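Local coordinates for protein endonuclease V isoform X2 (Ciona intestinalis, PDB 6OZI) that probably cleaves inosine-containing nucleic acid in a metal-ion-dependent reaction, as a eukaryotic endonuclease V that favours RNA, at residues A[21-26]-A[132-137]; A[30-35]-A[214-219]. The protein carries 1 engineered substitution. All coordinates share one frame; numbering follows the deposited sequence. Where two conformers were deposited one is given.

Contact 1 (A[21-26]-A[132-137])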
loop_
_atom_site.group_PDB
_atom_site.type_symbol
_atom_site.label_atom_id
_atom_site.label_comp_id
_atom_site.label_asym_id
_atom_site.label_seq_id
_atom_site.Cartn_x
_atom_site.Cartn_y
_atom_site.Cartn_z
ATOM N N ASP A 21 -15.955 20.911 -29.088
ATOM C CA ASP A 21 -15.867 22.346 -29.352
ATOM C C ASP A 21 -16.462 23.193 -28.235
ATOM O O ASP A 21 -16.321 24.421 -28.271
ATOM C CB ASP A 21 -16.537 22.713 -30.686
ATOM C CG ASP A 21 -18.055 22.794 -30.589
ATOM O OD1 ASP A 21 -18.660 22.013 -29.820
ATOM O OD2 ASP A 21 -18.653 23.635 -31.298
ATOM N N LYS A 22 -17.111 22.575 -27.250
ATOM C CA LYS A 22 -17.646 23.302 -26.111
ATOM C C LYS A 22 -16.622 23.478 -25.000
ATOM O O LYS A 22 -16.861 24.252 -24.067
ATOM C CB LYS A 22 -18.880 22.581 -25.553
ATOM C CG LYS A 22 -19.981 22.348 -26.582
ATOM C CD LYS A 22 -20.413 23.643 -27.236
ATOM C CE LYS A 22 -21.510 23.394 -28.260
ATOM N NZ LYS A 22 -21.114 22.351 -29.248
ATOM N N ILE A 23 -15.494 22.771 -25.068
ATOM C CA ILE A 23 -14.491 22.879 -24.017
ATOM C C ILE A 23 -13.772 24.212 -24.156
ATOM O O ILE A 23 -13.261 24.549 -25.231
ATOM C CB ILE A 23 -13.516 21.698 -24.095
ATOM C CG1 ILE A 23 -14.269 20.397 -23.822
ATOM C CG2 ILE A 23 -12.386 21.866 -23.103
ATOM C CD1 ILE A 23 -13.592 19.177 -24.388
ATOM N N ILE A 24 -13.709 24.967 -23.064
ATOM C CA ILE A 24 -13.096 26.291 -23.050
ATOM C C ILE A 24 -11.764 26.188 -22.323
ATOM O O ILE A 24 -11.710 25.758 -21.163
ATOM C CB ILE A 24 -14.012 27.341 -22.404
ATOM C CG1 ILE A 24 -15.272 27.517 -23.249
ATOM C CG2 ILE A 24 -13.282 28.661 -22.263
ATOM C CD1 ILE A 24 -16.301 28.455 -22.641
ATOM N N ARG A 25 -10.690 26.567 -23.011
ATOM C CA ARG A 25 -9.335 26.470 -22.481
ATOM C C ARG A 25 -8.730 27.844 -22.227
ATOM O O ARG A 25 -7.529 28.058 -22.397
ATOM C CB ARG A 25 -8.455 25.652 -23.419
ATOM C CG ARG A 25 -8.860 24.203 -23.435
ATOM C CD ARG A 25 -8.013 23.408 -24.375
ATOM N NE ARG A 25 -8.135 23.882 -25.751
ATOM C CZ ARG A 25 -7.126 24.386 -26.453
ATOM N NH1 ARG A 25 -5.920 24.472 -25.910
ATOM N NH2 ARG A 25 -7.317 24.791 -27.701
ATOM N N SER A 26 -9.571 28.784 -21.812
ATOM C CA SER A 26 -9.150 30.121 -21.429
ATOM C C SER A 26 -9.769 30.466 -20.081
ATOM O O SER A 26 -10.714 29.814 -19.623
ATOM C CB SER A 26 -9.548 31.162 -22.486
ATOM O OG SER A 26 -8.965 30.867 -23.744
ATOM N N LEU A 132 -16.560 16.113 -18.014
ATOM C CA LEU A 132 -17.311 16.382 -16.792
ATOM C C LEU A 132 -17.450 17.884 -16.557
ATOM O O LEU A 132 -18.524 18.361 -16.150
ATOM C CB LEU A 132 -16.627 15.702 -15.600
ATOM C CG LEU A 132 -16.927 14.222 -15.319
ATOM C CD1 LEU A 132 -16.741 13.324 -16.553
ATOM C CD2 LEU A 132 -16.088 13.708 -14.155
ATOM N N GLY A 133 -16.389 18.652 -16.853
ATOM C CA GLY A 133 -16.488 20.098 -16.711
ATOM C C GLY A 133 -17.603 20.695 -17.552
ATOM O O GLY A 133 -18.416 21.489 -17.064
ATOM N N VAL A 134 -17.684 20.297 -18.823
ATOM C CA VAL A 134 -18.671 20.902 -19.711
ATOM C C VAL A 134 -20.069 20.429 -19.355
ATOM O O VAL A 134 -21.012 21.229 -19.297
ATOM C CB VAL A 134 -18.342 20.599 -21.185
ATOM C CG1 VAL A 134 -19.531 20.961 -22.075
ATOM C CG2 VAL A 134 -17.106 21.369 -21.627
ATOM N N LEU A 135 -20.227 19.131 -19.084
ATOM C CA LEU A 135 -21.559 18.615 -18.790
ATOM C C LEU A 135 -22.100 19.137 -17.470
ATOM O O LEU A 135 -23.318 19.131 -17.275
ATOM C CB LEU A 135 -21.558 17.083 -18.784
ATOM C CG LEU A 135 -21.500 16.429 -20.170
ATOM C CD1 LEU A 135 -21.862 14.954 -20.095
ATOM C CD2 LEU A 135 -22.399 17.166 -21.145
ATOM N N SER A 136 -21.239 19.599 -16.563
ATOM C CA SER A 136 -21.705 20.148 -15.296
ATOM C C SER A 136 -21.551 21.659 -15.202
ATOM O O SER A 136 -21.907 22.238 -14.168
ATOM C CB SER A 136 -20.969 19.486 -14.130
ATOM O OG SER A 136 -19.567 19.649 -14.257
ATOM N N ASN A 137 -21.056 22.316 -16.254
ATOM C CA ASN A 137 -20.757 23.751 -16.230
ATOM C C ASN A 137 -19.862 24.098 -15.039
ATOM O O ASN A 137 -20.123 25.036 -14.281
ATOM C CB ASN A 137 -22.032 24.600 -16.218
ATOM C CG ASN A 137 -21.741 26.094 -16.377
ATOM O OD1 ASN A 137 -20.756 26.484 -17.014
ATOM N ND2 ASN A 137 -22.569 26.929 -15.763
#

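Contact 2 (A[30-35]-A[214-219])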
loop_
_atom_site.group_PDB
_atom_site.type_symbol
_atom_site.label_atom_id
_atom_site.label_comp_id
_atom_site.label_asym_id
_atom_site.label_seq_id
_atom_site.Cartn_x
_atom_site.Cartn_y
_atom_site.Cartn_z
ATOM N N PHE A 30 -12.036 34.515 -14.868
ATOM C CA PHE A 30 -11.494 33.730 -13.770
ATOM C C PHE A 30 -9.998 33.981 -13.629
ATOM O O PHE A 30 -9.296 34.242 -14.609
ATOM C CB PHE A 30 -11.761 32.238 -13.996
ATOM C CG PHE A 30 -11.039 31.327 -13.034
ATOM C CD1 PHE A 30 -11.507 31.136 -11.746
ATOM C CD2 PHE A 30 -9.906 30.635 -13.436
ATOM C CE1 PHE A 30 -10.846 30.280 -10.864
ATOM C CE2 PHE A 30 -9.245 29.780 -12.565
ATOM C CZ PHE A 30 -9.717 29.606 -11.279
ATOM N N SER A 31 -9.519 33.922 -12.389
ATOM C CA SER A 31 -8.100 34.075 -12.107
ATOM C C SER A 31 -7.753 33.305 -10.839
ATOM O O SER A 31 -8.626 32.876 -10.082
ATOM C CB SER A 31 -7.714 35.553 -11.980
ATOM O OG SER A 31 -8.422 36.174 -10.926
ATOM N N LEU A 32 -6.448 33.131 -10.619
ATOM C CA LEU A 32 -5.977 32.417 -9.439
ATOM C C LEU A 32 -6.441 33.090 -8.155
ATOM O O LEU A 32 -6.702 32.412 -7.156
ATOM C CB LEU A 32 -4.449 32.321 -9.463
ATOM C CG LEU A 32 -3.789 31.496 -8.353
ATOM C CD1 LEU A 32 -4.152 30.040 -8.489
ATOM C CD2 LEU A 32 -2.278 31.671 -8.364
ATOM N N SER A 33 -6.557 34.418 -8.167
ATOM C CA SER A 33 -6.957 35.151 -6.971
ATOM C C SER A 33 -8.372 34.807 -6.528
ATOM O O SER A 33 -8.712 35.019 -5.358
ATOM C CB SER A 33 -6.837 36.659 -7.218
ATOM O OG SER A 33 -7.519 37.036 -8.401
ATOM N N LYS A 34 -9.197 34.278 -7.427
ATOM C CA LYS A 34 -10.568 33.919 -7.092
ATOM C C LYS A 34 -10.696 32.536 -6.459
ATOM O O LYS A 34 -11.782 32.187 -5.986
ATOM C CB LYS A 34 -11.444 33.993 -8.345
ATOM C CG LYS A 34 -11.759 35.421 -8.789
ATOM C CD LYS A 34 -12.761 35.422 -9.919
ATOM C CE LYS A 34 -13.304 36.812 -10.176
ATOM N NZ LYS A 34 -14.475 36.758 -11.099
ATOM N N VAL A 35 -9.632 31.741 -6.439
ATOM C CA VAL A 35 -9.711 30.389 -5.893
ATOM C C VAL A 35 -9.691 30.460 -4.371
ATOM O O VAL A 35 -8.670 30.804 -3.769
ATOM C CB VAL A 35 -8.579 29.502 -6.416
ATOM C CG1 VAL A 35 -8.741 28.094 -5.867
ATOM C CG2 VAL A 35 -8.588 29.494 -7.937
ATOM N N ALA A 214 -1.832 24.810 -14.378
ATOM C CA ALA A 214 -0.561 24.426 -13.771
ATOM C C ALA A 214 -0.296 25.202 -12.486
ATOM O O ALA A 214 0.184 24.628 -11.503
ATOM C CB ALA A 214 0.585 24.625 -14.765
ATOM N N LYS A 215 -0.612 26.505 -12.465
ATOM C CA LYS A 215 -0.426 27.266 -11.227
ATOM C C LYS A 215 -1.273 26.699 -10.093
ATOM O O LYS A 215 -0.824 26.635 -8.939
ATOM C CB LYS A 215 -0.765 28.745 -11.432
ATOM C CG LYS A 215 0.422 29.661 -11.689
ATOM C CD LYS A 215 0.020 30.851 -12.558
ATOM C CE LYS A 215 1.070 31.947 -12.525
ATOM N NZ LYS A 215 2.435 31.380 -12.363
ATOM N N ILE A 216 -2.509 26.301 -10.396
ATOM C CA ILE A 216 -3.385 25.763 -9.360
ATOM C C ILE A 216 -2.881 24.406 -8.883
ATOM O O ILE A 216 -2.920 24.098 -7.685
ATOM C CB ILE A 216 -4.830 25.689 -9.886
ATOM C CG1 ILE A 216 -5.338 27.108 -10.187
ATOM C CG2 ILE A 216 -5.736 24.967 -8.898
ATOM C CD1 ILE A 216 -6.718 27.166 -10.797
ATOM N N VAL A 217 -2.398 23.574 -9.801
ATOM C CA VAL A 217 -1.843 22.287 -9.389
ATOM C C VAL A 217 -0.609 22.493 -8.506
ATOM O O VAL A 217 -0.425 21.796 -7.499
ATOM C CB VAL A 217 -1.550 21.422 -10.632
ATOM C CG1 VAL A 217 -0.762 20.178 -10.270
ATOM C CG2 VAL A 217 -2.872 21.028 -11.318
ATOM N N LYS A 218 0.233 23.478 -8.843
ATOM C CA LYS A 218 1.383 23.797 -7.997
ATOM C C LYS A 218 0.941 24.235 -6.609
ATOM O O LYS A 218 1.498 23.787 -5.596
ATOM C CB LYS A 218 2.239 24.888 -8.642
ATOM C CG LYS A 218 3.501 25.255 -7.855
ATOM C CD LYS A 218 4.532 25.918 -8.774
ATOM C CE LYS A 218 5.891 26.125 -8.102
ATOM N NZ LYS A 218 6.951 26.469 -9.118
ATOM N N GLY A 219 -0.056 25.124 -6.544
ATOM C CA GLY A 219 -0.579 25.560 -5.260
ATOM C C GLY A 219 -1.198 24.440 -4.441
ATOM O O GLY A 219 -1.265 24.531 -3.213
#

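Contact 1 (A[21-26]-A[132-137])
Val134 chi1 of 167° sets CG1 anti to the backbone N, facing Lys22 CB, and CG2 anti to the carbonyl carbon, facing Ile23 CG1. Val134 CG1 meets Lys22 CB at 3.9 Å, and Val134 CG2 meets Ile23 CG1 at 3.7 Å. The Ile23 and Val134 side chains cross at about a right angle. The carbonyl O of Lys22 also lies 3.8 Å from Val134 CG2, as a van der Waals neighbour. Beyond CB the lysine chain bends at chi2 and chi4 and leads away from the helix. Its NZ turns back to Asp21 OD1 in a salt bridge that uses the syn lone pair of the carboxylate. The modelled distance between Lys22 NZ and Asp21 OD1, 2.5 Å, is unusually short, so its exact length is doubtful.

The contact sets the loop after helix 6-19 against the C-terminal end of helix 128-136. There Asn137, with positive phi, closes a Schellman motif, and its N donates to Val134 O. Leu19 and His206 also touch Val134. Across the two segments the joint is small, burying 114 Å², and mainly apolar, with one carbonyl O in van der Waals contact; Asp21 probably offsets the lysine charge.

Contact 2 (A[30-35]-A[214-219])
The Phe30 ring meets Ile216 at its edge, with CD1 of the isoleucine in the plane of the ring. That methyl lies 3.9 Å from Phe30 CZ and 4.0 Å from Phe30 CE2. The two side chains come from opposite directions. Residues 214-219 meet the ring at its edge alone; Arg139 makes a cation-pi interaction with it.

Ile216 is the residue of the helix that all three partners share. Its CG1 is anti to the carbonyl carbon (chi1 -64°) and the chain is extended at chi2 (176°), which carries CD1 out toward the loop. Leu32 slides past it in the opposite direction, and its CD1 packs on Ile216 CG1 at 3.6 Å. Val35 comes in obliquely, with CG2 4.1 Å from Ile216 CD1.

Endonuclease V belongs to the RNase H clan. Helix 210-219, which follows strand 200-206, packs against strands 140-144 and 200-206 of the mixed sheet, and the loop that leads into strand 37-45 covers part of the helix. Ile216 also touches Ile141 of strand 140-144, so its side chain bridges sheet and loop.

A short 3-10 turn at 32-34 shapes the loop. Val35 N bonds to Leu32 O and Lys34 N to Ser31 O. Tyr62 touches both Leu32 and Val35.

Contacts 1 and 2 use the same loop between helix 6-19 and strand 37-45. Residues 21-26 pack on helix 128-136, and residues 30-35 pack on helix 210-219. Their segments alternate along the chain, and the centres of the two contacts lie about 17 Å apart. Both contacts have neighbours on strand 200-206: His206 ND1 is hydrogen-bonded to Ile24 N, and Val202 touches Val217. Contact 1 is a surface contact; contact 2 is mostly buried. The nearest atoms to the bound nucleic acid are about 8 Å away for contact 1 and about 12 Å for contact 2.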